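Local coordinates for phosphoheptose isomerase (Neisseria gonorrhoeae, PDB 5I01), which catalyses the zinc-dependent isomerisation of sedoheptulose 7-phosphate to D-glycero-D-manno-heptose 7-phosphate, the first step of the glycero-manno-heptose pathways that feed lipooligosaccharide synthesis, at the interface of chains A and B. Coordinates in Å, arbitrary orientation; residue numbers count along the deposited sequence, not the author numbering. Chains: chain A/B, Phosphoheptose isomerase.

The interface of chains A and B. Residues chain A 6-7, 10; chain B 30, 33, 37.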
ATOM      1  N   LEU A   6      25.420  24.357   1.807  1.00 42.58           N
ATOM      2  CA  LEU A   6      24.743  23.102   2.145  1.00 41.86           C
ATOM      3  C   LEU A   6      25.108  22.559   3.529  1.00 40.47           C
ATOM      4  O   LEU A   6      24.251  21.989   4.215  1.00 41.13           O
ATOM      5  CB  LEU A   6      25.043  22.036   1.084  1.00 42.17           C
ATOM      6  CG  LEU A   6      24.534  22.294  -0.329  1.00 42.35           C
ATOM      7  CD1 LEU A   6      24.883  21.098  -1.200  1.00 43.00           C
ATOM      8  CD2 LEU A   6      23.032  22.557  -0.334  1.00 42.37           C
ATOM      9  N   GLN A   7      26.373  22.723   3.916  1.00 40.03           N
ATOM     10  CA  GLN A   7      26.845  22.378   5.266  1.00 41.43           C
ATOM     11  C   GLN A   7      26.073  23.146   6.352  1.00 40.32           C
ATOM     12  O   GLN A   7      25.550  22.537   7.276  1.00 39.40           O
ATOM     13  CB  GLN A   7      28.357  22.616   5.415  1.00 43.09           C
ATOM     14  CG  GLN A   7      29.266  21.579   4.752  1.00 45.83           C
ATOM     15  CD  GLN A   7      29.400  21.707   3.220  1.00 50.96           C
ATOM     16  OE1 GLN A   7      29.030  22.726   2.617  1.00 48.90           O
ATOM     17  NE2 GLN A   7      29.942  20.654   2.584  1.00 52.39           N
ATOM     18  N   VAL A  10      22.247  22.062   6.377  1.00 31.37           N
ATOM     19  CA  VAL A  10      22.063  20.794   7.110  1.00 31.19           C
ATOM     20  C   VAL A  10      22.223  20.990   8.626  1.00 30.90           C
ATOM     21  O   VAL A  10      21.419  20.482   9.416  1.00 30.14           O
ATOM     22  CB  VAL A  10      23.043  19.685   6.624  1.00 31.99           C
ATOM     23  CG1 VAL A  10      23.011  18.444   7.523  1.00 31.60           C
ATOM     24  CG2 VAL A  10      22.736  19.276   5.190  1.00 32.25           C
TER
ATOM     25  N   GLU B  30      28.614  16.567   6.937  1.00 40.24           N
ATOM     26  CA  GLU B  30      29.353  16.379   5.655  1.00 43.42           C
ATOM     27  C   GLU B  30      28.820  15.227   4.758  1.00 42.52           C
ATOM     28  O   GLU B  30      28.604  15.449   3.560  1.00 44.01           O
ATOM     29  CB  GLU B  30      30.882  16.238   5.867  1.00 46.65           C
ATOM     30  CG  GLU B  30      31.621  17.513   6.264  1.00 51.60           C
ATOM     31  CD  GLU B  30      31.557  18.624   5.221  1.00 55.67           C
ATOM     32  OE1 GLU B  30      31.288  18.332   4.027  1.00 58.64           O
ATOM     33  OE2 GLU B  30      31.773  19.801   5.609  1.00 56.59           O
ATOM     34  N   VAL B  33      25.442  16.119   3.122  1.00 32.14           N
ATOM     35  CA  VAL B  33      25.715  17.023   2.004  1.00 32.12           C
ATOM     36  C   VAL B  33      26.171  16.243   0.769  1.00 31.91           C
ATOM     37  O   VAL B  33      25.699  16.509  -0.327  1.00 31.18           O
ATOM     38  CB  VAL B  33      26.742  18.122   2.397  1.00 32.91           C
ATOM     39  CG1 VAL B  33      27.289  18.867   1.178  1.00 32.06           C
ATOM     40  CG2 VAL B  33      26.103  19.116   3.365  1.00 32.59           C
ATOM     41  N   GLU B  37      24.207  15.874  -2.897  1.00 33.65           N
ATOM     42  CA  GLU B  37      24.928  16.177  -4.125  1.00 34.85           C
ATOM     43  C   GLU B  37      24.897  15.021  -5.100  1.00 33.87           C
ATOM     44  O   GLU B  37      24.795  15.238  -6.292  1.00 32.24           O
ATOM     45  CB  GLU B  37      26.365  16.641  -3.833  1.00 36.50           C
ATOM     46  CG  GLU B  37      26.368  18.071  -3.306  1.00 39.26           C
ATOM     47  CD  GLU B  37      27.743  18.639  -3.024  1.00 42.56           C
ATOM     48  OE1 GLU B  37      28.636  17.878  -2.568  1.00 42.61           O
ATOM     49  OE2 GLU B  37      27.902  19.871  -3.237  1.00 42.76           O
TER
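A:Gln7 reaches across to B:Glu30 and donates a hydrogen bond across the interface, its side-chain amide nitrogen NE2 lying 3.0 Å from the carboxylate oxygen OE1 of B:Glu30. The bond is nearly straight, 166° at the hydrogen. It leaves close to the amide plane of the glutamine but meets OE1 on its syn side, tilted 25° out of the carboxylate plane; the amide and carboxylate planes are themselves moderately twisted against each other. A bend in each side chain makes this possible: A:Gln7 folds at chi2 (77°), and B:Glu30 is bent at chi2 in the opposite sense. The same amide nitrogen NE2 of A:Gln7 also passes over B:Val33, 3.5 Å from its methyl CG1, with the glutamine chain running roughly at right angles to the valine.

B:Val33 is the apolar centre of the contact. Its chi1 rotamer sets CG1 opposite the backbone nitrogen and CG2 opposite the carbonyl carbon, and both methyls face chain A. B:Val33 CG2 rests against the first turn of the opposing helix, 3.5 Å from the backbone oxygen O of A:Leu6, and also touches CA of A:Gln7. Both methyls lie against CB of A:Leu6, while CG2 of A:Val10 brushes B:Val33 CG2 at 3.8 Å in a marginal contact. Farther along, A:Leu6 lays CD1 against the extended side chain of B:Glu37, 4.0 Å from its methylene CG and near the carboxylate oxygen OE2.

Behind these side chains, the start of helix 6-27 of chain A sets A:Leu6, A:Gln7 and A:Val10 over helix 29-44 of chain B, where B:Glu30, B:Val33 and B:Glu37 lie on successive turns. The patch and its two-fold twin dock each subunit's N-terminal helix onto its neighbour, contributing to assembly of the homotetramer.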